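Local coordinates for CymD (Pseudomonas putida, PDB 6Z34), which probably carries monoaromatic hydrocarbons across the bacterial outer membrane as a FadL-family channel, through lateral diffusion, at residues R334-S340 against V357-A363; N350-G356 against S382-A388; E392-S398 against T428-K434. Residues are numbered along the deposited sequence.

Contact 1 (R334-S340 against V357-A363)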
loop_
_atom_site.group_PDB
_atom_site.type_symbol
_atom_site.label_atom_id
_atom_site.label_comp_id
_atom_site.label_asym_id
_atom_site.label_seq_id
_atom_site.Cartn_x
_atom_site.Cartn_y
_atom_site.Cartn_z
ATOM N N ARG A 334 16.164 -3.471 -2.885
ATOM C CA ARG A 334 16.387 -4.905 -2.820
ATOM C C ARG A 334 15.089 -5.594 -2.402
ATOM O O ARG A 334 14.152 -4.954 -1.920
ATOM C CB ARG A 334 17.537 -5.235 -1.850
ATOM C CG ARG A 334 18.828 -4.400 -2.037
ATOM C CD ARG A 334 18.712 -2.973 -1.486
ATOM N NE ARG A 334 19.905 -2.161 -1.725
ATOM C CZ ARG A 334 20.033 -1.299 -2.732
ATOM N NH1 ARG A 334 19.047 -1.161 -3.603
ATOM N NH2 ARG A 334 21.150 -0.593 -2.876
ATOM N N ASP A 335 15.030 -6.905 -2.612
ATOM C CA ASP A 335 13.833 -7.642 -2.230
ATOM C C ASP A 335 13.598 -7.514 -0.728
ATOM O O ASP A 335 14.511 -7.218 0.048
ATOM C CB ASP A 335 13.949 -9.114 -2.634
ATOM C CG ASP A 335 13.797 -9.320 -4.128
ATOM O OD1 ASP A 335 13.716 -8.305 -4.860
ATOM O OD2 ASP A 335 13.780 -10.487 -4.574
ATOM N N THR A 336 12.348 -7.703 -0.327
ATOM C CA THR A 336 11.948 -7.669 1.071
ATOM C C THR A 336 11.289 -8.990 1.425
ATOM O O THR A 336 10.524 -9.541 0.630
ATOM C CB THR A 336 10.986 -6.505 1.349
ATOM O OG1 THR A 336 11.603 -5.276 0.948
ATOM C CG2 THR A 336 10.676 -6.410 2.825
ATOM N N ASN A 337 11.632 -9.517 2.598
ATOM C CA ASN A 337 10.918 -10.637 3.199
ATOM C C ASN A 337 10.049 -10.120 4.328
ATOM O O ASN A 337 10.440 -9.206 5.065
ATOM C CB ASN A 337 11.859 -11.699 3.760
ATOM C CG ASN A 337 12.686 -12.352 2.701
ATOM O OD1 ASN A 337 12.260 -13.315 2.077
ATOM N ND2 ASN A 337 13.894 -11.862 2.514
ATOM N N VAL A 338 8.867 -10.703 4.455
ATOM C CA VAL A 338 7.986 -10.416 5.572
ATOM C C VAL A 338 7.514 -11.734 6.151
ATOM O O VAL A 338 7.172 -12.665 5.412
ATOM C CB VAL A 338 6.790 -9.536 5.159
ATOM C CG1 VAL A 338 5.931 -9.239 6.371
ATOM C CG2 VAL A 338 7.281 -8.240 4.522
ATOM N N TYR A 339 7.513 -11.809 7.473
ATOM C CA TYR A 339 6.987 -12.947 8.203
ATOM C C TYR A 339 5.856 -12.452 9.079
ATOM O O TYR A 339 6.039 -11.481 9.822
ATOM C CB TYR A 339 8.062 -13.605 9.059
ATOM C CG TYR A 339 9.295 -14.015 8.302
ATOM C CD1 TYR A 339 9.380 -15.264 7.695
ATOM C CD2 TYR A 339 10.394 -13.164 8.218
ATOM C CE1 TYR A 339 10.525 -15.652 7.014
ATOM C CE2 TYR A 339 11.543 -13.540 7.541
ATOM C CZ TYR A 339 11.600 -14.783 6.939
ATOM O OH TYR A 339 12.732 -15.151 6.260
ATOM N N SER A 340 4.705 -13.126 8.999
ATOM C CA SER A 340 3.501 -12.777 9.751
ATOM C C SER A 340 3.030 -13.969 10.582
ATOM O O SER A 340 2.871 -15.077 10.057
ATOM C CB SER A 340 2.361 -12.335 8.813
ATOM O OG SER A 340 2.664 -11.138 8.119
ATOM N N VAL A 357 2.284 -10.861 15.368
ATOM C CA VAL A 357 3.619 -10.299 15.268
ATOM C C VAL A 357 3.983 -10.198 13.797
ATOM O O VAL A 357 3.705 -11.108 13.008
ATOM C CB VAL A 357 4.660 -11.151 16.021
ATOM C CG1 VAL A 357 6.038 -10.550 15.872
ATOM C CG2 VAL A 357 4.302 -11.251 17.480
ATOM N N HIS A 358 4.640 -9.104 13.436
ATOM C CA HIS A 358 5.004 -8.819 12.061
ATOM C C HIS A 358 6.485 -8.453 12.011
ATOM O O HIS A 358 6.960 -7.682 12.852
ATOM C CB HIS A 358 4.111 -7.696 11.549
ATOM C CG HIS A 358 4.429 -7.246 10.168
ATOM N ND1 HIS A 358 5.235 -6.161 9.908
ATOM C CD2 HIS A 358 4.047 -7.733 8.967
ATOM C CE1 HIS A 358 5.337 -5.998 8.602
ATOM N NE2 HIS A 358 4.619 -6.933 8.009
ATOM N N TYR A 359 7.220 -9.018 11.048
ATOM C CA TYR A 359 8.662 -8.786 10.928
ATOM C C TYR A 359 9.025 -8.673 9.454
ATOM O O TYR A 359 8.893 -9.643 8.695
ATOM C CB TYR A 359 9.467 -9.901 11.595
ATOM C CG TYR A 359 10.980 -9.783 11.454
ATOM C CD1 TYR A 359 11.638 -10.232 10.305
ATOM C CD2 TYR A 359 11.752 -9.248 12.474
ATOM C CE1 TYR A 359 13.008 -10.142 10.181
ATOM C CE2 TYR A 359 13.125 -9.151 12.353
ATOM C CZ TYR A 359 13.743 -9.595 11.207
ATOM O OH TYR A 359 15.107 -9.486 11.097
ATOM N N ALA A 360 9.506 -7.499 9.058
ATOM C CA ALA A 360 9.900 -7.212 7.687
ATOM C C ALA A 360 11.384 -6.865 7.644
ATOM O O ALA A 360 11.892 -6.143 8.509
ATOM C CB ALA A 360 9.072 -6.069 7.113
ATOM N N GLN A 361 12.081 -7.387 6.643
ATOM C CA GLN A 361 13.522 -7.216 6.550
ATOM C C GLN A 361 13.947 -7.410 5.103
ATOM O O GLN A 361 13.331 -8.181 4.364
ATOM C CB GLN A 361 14.251 -8.209 7.462
ATOM C CG GLN A 361 15.749 -8.257 7.290
ATOM C CD GLN A 361 16.406 -6.966 7.711
ATOM O OE1 GLN A 361 16.450 -5.994 6.952
ATOM N NE2 GLN A 361 16.911 -6.943 8.936
ATOM N N LEU A 362 15.005 -6.704 4.706
ATOM C CA LEU A 362 15.550 -6.878 3.368
ATOM C C LEU A 362 16.022 -8.319 3.174
ATOM O O LEU A 362 16.131 -9.107 4.120
ATOM C CB LEU A 362 16.674 -5.876 3.108
ATOM C CG LEU A 362 16.262 -4.421 3.362
ATOM C CD1 LEU A 362 17.242 -3.450 2.729
ATOM C CD2 LEU A 362 14.865 -4.145 2.859
ATOM N N ALA A 363 16.292 -8.664 1.922
ATOM C CA ALA A 363 16.242 -10.052 1.499
ATOM C C ALA A 363 17.619 -10.614 1.182
ATOM O O ALA A 363 18.607 -9.893 1.029
ATOM C CB ALA A 363 15.336 -10.210 0.276
#

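Contact 2 (N350-G356 against S382-A388)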
loop_
_atom_site.group_PDB
_atom_site.type_symbol
_atom_site.label_atom_id
_atom_site.label_comp_id
_atom_site.label_asym_id
_atom_site.label_seq_id
_atom_site.Cartn_x
_atom_site.Cartn_y
_atom_site.Cartn_z
ATOM N N ASN A 350 -20.193 -14.163 20.774
ATOM C CA ASN A 350 -20.097 -12.818 20.216
ATOM C C ASN A 350 -18.686 -12.262 20.100
ATOM O O ASN A 350 -18.481 -11.341 19.309
ATOM C CB ASN A 350 -20.920 -11.828 21.051
ATOM C CG ASN A 350 -22.334 -12.303 21.288
ATOM O OD1 ASN A 350 -22.699 -12.649 22.405
ATOM N ND2 ASN A 350 -23.141 -12.311 20.239
ATOM N N TRP A 351 -17.725 -12.759 20.865
ATOM C CA TRP A 351 -16.403 -12.157 20.958
ATOM C C TRP A 351 -15.350 -13.034 20.298
ATOM O O TRP A 351 -15.322 -14.252 20.502
ATOM C CB TRP A 351 -16.011 -11.928 22.412
ATOM C CG TRP A 351 -16.824 -10.893 23.076
ATOM C CD1 TRP A 351 -17.899 -11.089 23.878
ATOM C CD2 TRP A 351 -16.630 -9.479 22.997
ATOM N NE1 TRP A 351 -18.391 -9.885 24.312
ATOM C CE2 TRP A 351 -17.627 -8.878 23.785
ATOM C CE3 TRP A 351 -15.705 -8.662 22.339
ATOM C CZ2 TRP A 351 -17.731 -7.502 23.932
ATOM C CZ3 TRP A 351 -15.813 -7.296 22.485
ATOM C CH2 TRP A 351 -16.820 -6.730 23.272
ATOM N N VAL A 352 -14.472 -12.404 19.526
ATOM C CA VAL A 352 -13.290 -13.041 18.958
ATOM C C VAL A 352 -12.096 -12.165 19.304
ATOM O O VAL A 352 -12.171 -10.936 19.178
ATOM C CB VAL A 352 -13.428 -13.198 17.429
ATOM C CG1 VAL A 352 -12.181 -13.767 16.844
ATOM C CG2 VAL A 352 -14.633 -14.057 17.092
ATOM N N PHE A 353 -11.000 -12.783 19.753
ATOM C CA PHE A 353 -9.803 -12.043 20.145
ATOM C C PHE A 353 -8.599 -12.478 19.319
ATOM O O PHE A 353 -8.411 -13.670 19.064
ATOM C CB PHE A 353 -9.521 -12.220 21.629
ATOM C CG PHE A 353 -10.580 -11.632 22.498
ATOM C CD1 PHE A 353 -10.703 -10.263 22.623
ATOM C CD2 PHE A 353 -11.483 -12.444 23.162
ATOM C CE1 PHE A 353 -11.699 -9.714 23.414
ATOM C CE2 PHE A 353 -12.479 -11.902 23.952
ATOM C CZ PHE A 353 -12.589 -10.538 24.077
ATOM N N ARG A 354 -7.791 -11.500 18.893
ATOM C CA ARG A 354 -6.673 -11.747 17.990
ATOM C C ARG A 354 -5.392 -11.089 18.502
ATOM O O ARG A 354 -5.426 -10.095 19.229
ATOM C CB ARG A 354 -6.959 -11.225 16.575
ATOM C CG ARG A 354 -8.390 -11.328 16.136
ATOM C CD ARG A 354 -8.479 -11.411 14.633
ATOM N NE ARG A 354 -9.777 -11.933 14.235
ATOM C CZ ARG A 354 -10.912 -11.245 14.292
ATOM N NH1 ARG A 354 -10.917 -9.987 14.717
ATOM N NH2 ARG A 354 -12.051 -11.819 13.917
ATOM N N ALA A 355 -4.250 -11.648 18.103
ATOM C CA ALA A 355 -2.950 -11.041 18.384
ATOM C C ALA A 355 -1.964 -11.504 17.321
ATOM O O ALA A 355 -2.128 -12.581 16.746
ATOM C CB ALA A 355 -2.433 -11.393 19.782
ATOM N N GLY A 356 -0.947 -10.684 17.054
ATOM C CA GLY A 356 -0.027 -11.017 15.982
ATOM C C GLY A 356 1.309 -10.322 16.101
ATOM O O GLY A 356 1.459 -9.329 16.821
ATOM N N SER A 382 0.588 -6.566 17.112
ATOM C CA SER A 382 -0.808 -6.242 16.842
ATOM C C SER A 382 -1.749 -7.011 17.764
ATOM O O SER A 382 -1.419 -8.078 18.299
ATOM C CB SER A 382 -1.174 -6.528 15.384
ATOM O OG SER A 382 -0.882 -7.870 15.041
ATOM N N GLY A 383 -2.941 -6.435 17.941
ATOM C CA GLY A 383 -4.040 -7.085 18.627
ATOM C C GLY A 383 -5.351 -6.610 18.035
ATOM O O GLY A 383 -5.404 -5.625 17.292
ATOM N N GLY A 384 -6.418 -7.319 18.378
ATOM C CA GLY A 384 -7.729 -6.949 17.875
ATOM C C GLY A 384 -8.816 -7.846 18.438
ATOM O O GLY A 384 -8.558 -8.811 19.174
ATOM N N PHE A 385 -10.047 -7.502 18.071
ATOM C CA PHE A 385 -11.226 -8.182 18.562
ATOM C C PHE A 385 -12.338 -8.026 17.540
ATOM O O PHE A 385 -12.314 -7.129 16.691
ATOM C CB PHE A 385 -11.683 -7.648 19.929
ATOM C CG PHE A 385 -12.443 -6.349 19.855
ATOM C CD1 PHE A 385 -13.806 -6.335 19.574
ATOM C CD2 PHE A 385 -11.799 -5.145 20.091
ATOM C CE1 PHE A 385 -14.501 -5.146 19.495
ATOM C CE2 PHE A 385 -12.490 -3.948 20.026
ATOM C CZ PHE A 385 -13.842 -3.948 19.725
ATOM N N SER A 386 -13.323 -8.916 17.647
ATOM C CA SER A 386 -14.550 -8.828 16.883
ATOM C C SER A 386 -15.734 -8.988 17.827
ATOM O O SER A 386 -15.665 -9.711 18.826
ATOM C CB SER A 386 -14.606 -9.883 15.779
ATOM O OG SER A 386 -13.842 -9.480 14.665
ATOM N N TYR A 387 -16.810 -8.281 17.511
ATOM C CA TYR A 387 -18.076 -8.437 18.200
ATOM C C TYR A 387 -19.157 -8.653 17.157
ATOM O O TYR A 387 -19.187 -7.958 16.135
ATOM C CB TYR A 387 -18.413 -7.227 19.064
ATOM C CG TYR A 387 -19.585 -7.493 19.975
ATOM C CD1 TYR A 387 -19.411 -8.158 21.176
ATOM C CD2 TYR A 387 -20.874 -7.117 19.615
ATOM C CE1 TYR A 387 -20.492 -8.420 22.018
ATOM C CE2 TYR A 387 -21.956 -7.371 20.443
ATOM C CZ TYR A 387 -21.762 -8.024 21.642
ATOM O OH TYR A 387 -22.835 -8.283 22.474
ATOM N N ALA A 388 -20.023 -9.631 17.404
ATOM C CA ALA A 388 -21.162 -9.900 16.540
ATOM C C ALA A 388 -22.408 -9.406 17.264
ATOM O O ALA A 388 -22.775 -9.942 18.310
ATOM C CB ALA A 388 -21.252 -11.383 16.201
#

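Contact 3 (E392-S398 against T428-K434)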
loop_
_atom_site.group_PDB
_atom_site.type_symbol
_atom_site.label_atom_id
_atom_site.label_comp_id
_atom_site.label_asym_id
_atom_site.label_seq_id
_atom_site.Cartn_x
_atom_site.Cartn_y
_atom_site.Cartn_z
ATOM N N GLU A 392 -25.980 -11.293 11.433
ATOM C CA GLU A 392 -25.801 -10.551 10.200
ATOM C C GLU A 392 -24.816 -9.405 10.319
ATOM O O GLU A 392 -24.444 -8.834 9.288
ATOM C CB GLU A 392 -27.144 -9.969 9.725
ATOM C CG GLU A 392 -28.248 -10.991 9.460
ATOM C CD GLU A 392 -29.495 -10.343 8.867
ATOM O OE1 GLU A 392 -30.425 -11.089 8.480
ATOM O OE2 GLU A 392 -29.527 -9.088 8.771
ATOM N N ASP A 393 -24.419 -9.036 11.541
ATOM C CA ASP A 393 -23.754 -7.763 11.814
ATOM C C ASP A 393 -22.524 -7.985 12.685
ATOM O O ASP A 393 -22.637 -8.466 13.817
ATOM C CB ASP A 393 -24.720 -6.779 12.494
ATOM C CG ASP A 393 -25.979 -6.515 11.681
ATOM O OD1 ASP A 393 -25.964 -5.560 10.884
ATOM O OD2 ASP A 393 -27.002 -7.216 11.848
ATOM N N VAL A 394 -21.350 -7.637 12.177
ATOM C CA VAL A 394 -20.118 -7.898 12.918
ATOM C C VAL A 394 -19.215 -6.678 12.849
ATOM O O VAL A 394 -19.047 -6.073 11.784
ATOM C CB VAL A 394 -19.377 -9.148 12.395
ATOM C CG1 VAL A 394 -18.021 -9.311 13.095
ATOM C CG2 VAL A 394 -20.229 -10.411 12.603
ATOM N N VAL A 395 -18.632 -6.319 13.987
ATOM C CA VAL A 395 -17.640 -5.255 14.072
ATOM C C VAL A 395 -16.287 -5.885 14.346
ATOM O O VAL A 395 -16.173 -6.792 15.177
ATOM C CB VAL A 395 -17.995 -4.226 15.160
ATOM C CG1 VAL A 395 -16.887 -3.217 15.297
ATOM C CG2 VAL A 395 -19.274 -3.538 14.789
ATOM N N ASP A 396 -15.268 -5.419 13.620
ATOM C CA ASP A 396 -13.896 -5.872 13.780
ATOM C C ASP A 396 -13.029 -4.665 14.071
ATOM O O ASP A 396 -13.272 -3.584 13.529
ATOM C CB ASP A 396 -13.383 -6.586 12.537
ATOM C CG ASP A 396 -14.325 -7.670 12.056
ATOM O OD1 ASP A 396 -14.326 -8.766 12.646
ATOM O OD2 ASP A 396 -15.048 -7.434 11.069
ATOM N N PHE A 397 -12.014 -4.852 14.916
ATOM C CA PHE A 397 -11.172 -3.750 15.347
ATOM C C PHE A 397 -9.747 -4.230 15.556
ATOM O O PHE A 397 -9.517 -5.325 16.067
ATOM C CB PHE A 397 -11.674 -3.110 16.639
ATOM C CG PHE A 397 -10.727 -2.092 17.208
ATOM C CD1 PHE A 397 -10.752 -0.786 16.760
ATOM C CD2 PHE A 397 -9.812 -2.443 18.189
ATOM C CE1 PHE A 397 -9.885 0.157 17.283
ATOM C CE2 PHE A 397 -8.936 -1.503 18.711
ATOM C CZ PHE A 397 -8.976 -0.204 18.258
ATOM N N SER A 398 -8.795 -3.360 15.227
ATOM C CA SER A 398 -7.392 -3.736 15.141
ATOM C C SER A 398 -6.511 -2.570 15.574
ATOM O O SER A 398 -6.778 -1.417 15.226
ATOM C CB SER A 398 -7.049 -4.140 13.710
ATOM O OG SER A 398 -5.941 -4.996 13.668
ATOM N N THR A 428 -4.729 2.016 13.504
ATOM C CA THR A 428 -6.004 1.596 14.047
ATOM C C THR A 428 -6.911 1.199 12.893
ATOM O O THR A 428 -7.086 1.969 11.942
ATOM C CB THR A 428 -6.652 2.715 14.857
ATOM O OG1 THR A 428 -5.805 3.057 15.952
ATOM C CG2 THR A 428 -7.986 2.255 15.409
ATOM N N SER A 429 -7.500 0.011 12.983
ATOM C CA SER A 429 -8.299 -0.541 11.900
ATOM C C SER A 429 -9.649 -0.984 12.443
ATOM O O SER A 429 -9.728 -1.706 13.445
ATOM C CB SER A 429 -7.580 -1.713 11.234
ATOM O OG SER A 429 -8.117 -1.998 9.958
ATOM N N ILE A 430 -10.707 -0.562 11.774
ATOM C CA ILE A 430 -12.056 -0.808 12.240
ATOM C C ILE A 430 -12.922 -1.083 11.018
ATOM O O ILE A 430 -12.768 -0.436 9.979
ATOM C CB ILE A 430 -12.549 0.390 13.078
ATOM C CG1 ILE A 430 -13.985 0.173 13.575
ATOM C CG2 ILE A 430 -12.406 1.670 12.301
ATOM C CD1 ILE A 430 -14.071 -0.719 14.810
ATOM N N SER A 431 -13.789 -2.089 11.115
ATOM C CA SER A 431 -14.657 -2.421 9.994
ATOM C C SER A 431 -15.999 -2.935 10.493
ATOM O O SER A 431 -16.128 -3.438 11.609
ATOM C CB SER A 431 -14.022 -3.458 9.062
ATOM O OG SER A 431 -14.178 -4.757 9.591
ATOM N N TYR A 432 -17.000 -2.789 9.640
ATOM C CA TYR A 432 -18.334 -3.305 9.887
ATOM C C TYR A 432 -18.739 -4.140 8.683
ATOM O O TYR A 432 -18.549 -3.719 7.538
ATOM C CB TYR A 432 -19.351 -2.174 10.138
ATOM C CG TYR A 432 -20.774 -2.664 10.035
ATOM C CD1 TYR A 432 -21.501 -2.468 8.876
ATOM C CD2 TYR A 432 -21.368 -3.370 11.073
ATOM C CE1 TYR A 432 -22.780 -2.933 8.755
ATOM C CE2 TYR A 432 -22.673 -3.838 10.963
ATOM C CZ TYR A 432 -23.364 -3.616 9.796
ATOM O OH TYR A 432 -24.648 -4.065 9.645
ATOM N N THR A 433 -19.287 -5.324 8.946
ATOM C CA THR A 433 -19.742 -6.226 7.896
ATOM C C THR A 433 -21.200 -6.570 8.141
ATOM O O THR A 433 -21.581 -7.024 9.229
ATOM C CB THR A 433 -18.893 -7.495 7.818
ATOM O OG1 THR A 433 -17.502 -7.131 7.662
ATOM C CG2 THR A 433 -19.364 -8.405 6.663
ATOM N N LYS A 434 -22.008 -6.341 7.131
ATOM C CA LYS A 434 -23.403 -6.699 7.154
ATOM C C LYS A 434 -23.559 -7.829 6.156
ATOM O O LYS A 434 -23.222 -7.667 4.975
ATOM C CB LYS A 434 -24.295 -5.511 6.798
ATOM C CG LYS A 434 -25.561 -5.922 6.059
ATOM C CD LYS A 434 -26.535 -6.633 6.971
ATOM C CE LYS A 434 -27.210 -5.728 7.968
ATOM N NZ LYS A 434 -28.163 -6.544 8.783
#

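Contact 1 (R334-S340 against V357-A363)
Four backbone hydrogen bonds hold these two antiparallel strand segments together, their axes 4.6 Å apart at the closest and 163° between their directions. Asn-337 N gives to Gln-361 O (2.8 Å) and Gln-361 N returns one to Asn-337 O (2.9 Å). One hydrogen-bonded pair further on, Tyr-339 N reaches Tyr-359 O at 2.8 Å, and Tyr-359 N reaches Tyr-339 O at 3.0 Å. Between these rungs the strands come closer, and CA-H...O contacts fill in: Ala-360 CA lies 3.3 Å from Asn-337 O, and Val-338 CA 3.3 Å from Tyr-359 O.

Apolar packing differs on the two faces. Tyr-339 and Tyr-359 lie side by side on one, with Tyr-339 CD2 3.8 Å from Tyr-359 CD1. Val-338, Ala-360, Ser-340 and His-358 share the other, where Val-338 CG2 meets Ala-360 CB at 3.8 Å. Separately, Val-338 CG1 makes a tight carbon-nitrogen approach to His-358 NE2, 3.1 Å.

Polar side chains look further afield. Ser-340 OG bonds to Gly-17 O, and Asp-335 bridges to Arg-302 and bonds Ser-306. Gly-17 suggests that the Ser-340 face looks inward and the tyrosines probably outward in this transmembrane beta hairpin of a FadL-type barrel.

Contact 2 (N350-G356 against S382-A388)
Look first at Trp-351 and Tyr-387, a non-hydrogen-bonded pair. With chi1 of Trp-351 at m and that of Tyr-387 at t, the tyrosine turns its edge to the indole face. The six-membered ring and the tyrosine ring have centroids 4.6 Å apart and planes at 66°, and Trp-351 CE2 lies 3.2 Å from Tyr-387 CD1. Phe-385, in the p rotamer, meets Trp-351 obliquely, its CD1 3.7 Å from Trp-351 CZ3, completing an aromatic cluster.

On the opposite face Arg-354 starts from an off-well chi1 of -34°, then runs extended through chi2 and chi3. Its NH1 and NH2 each lie 3.0 Å from Ser-386 OG as hydrogen bonds, although that hydroxyl is less surely placed; NE bonds to Gln-344. Gly-356 makes room for Ser-382 (p rotamer): a CB there would clash with Ser-382 OG.

Backbone bonds such as Ser-386 N to Val-352 O (2.8 Å) run beneath. The chemistry is two-sided: an aromatic face consistent with lipid contact, and a mainly polar one, with Val-352, probably inward.

Contact 3 (E392-S398 against T428-K434)
These are the last two strands of the FadL-type barrel; the segments here run antiparallel at 174°, their axes 4.5 Å apart at the closest. Thr-428 opens the second segment with CG2 3.4 Å from Phe-397 CE1. Next, Ser-429 N bonds to Ser-398 O (2.8 Å), while its carbonyl takes a weak bond from Ser-398 N. Its OG turns to Asp-51 on strand 43-58, the neighbour that closes the barrel, and its side chain touches Pro-11 and Gln-14 of helix 10-15, inside the barrel. Ile-430 shares a face with Tyr-432, probably the outer one, where its CD1 wedges 3.8 Å from both Val-395 CG1 and Phe-397 CB.

Ser-431 pairs with Asp-396 on the other face, Ser-431 N to Asp-396 O at 2.9 Å and Asp-396 N to Ser-431 O at 3.0 Å. Tyr-432 drives its hydroxyl at Asp-393, whose other oxygen, OD2, bonds to Ser-390; the OH to Asp-393 OD1 distance is a very short 2.3 Å. Thr-433 exchanges backbone bonds with Val-394, its N 2.9 Å from Val-394 O. Lys-434 completes a salt-bridge network, its NZ bonding weakly to Asp-393 OD1 at 3.2 Å and more firmly to Glu-392 OE2 at 2.9 Å.

Overall arrangement
The three contacts follow one arc of the barrel wall. Contact 1 and contact 2 share strand 351-362, which pairs with 336-347 in the first and with 378-388 in the second; their centres are 24 Å apart because they use opposite ends of that strand. Contacts 2 and 3 sit side by side, centres 10 Å apart, and strands 378-388 and 393-404 pair directly, with Tyr-387 O 2.8 Å from Val-395 N. On the probably inner face, Ser-386 OG lies 2.2 Å from Asp-396 OD1, closer than such atoms should comfortably be. Contacts 1 and 3 stay about 10 Å apart at their nearest atoms. All three meet the N-terminal residues 11-17 within the barrel.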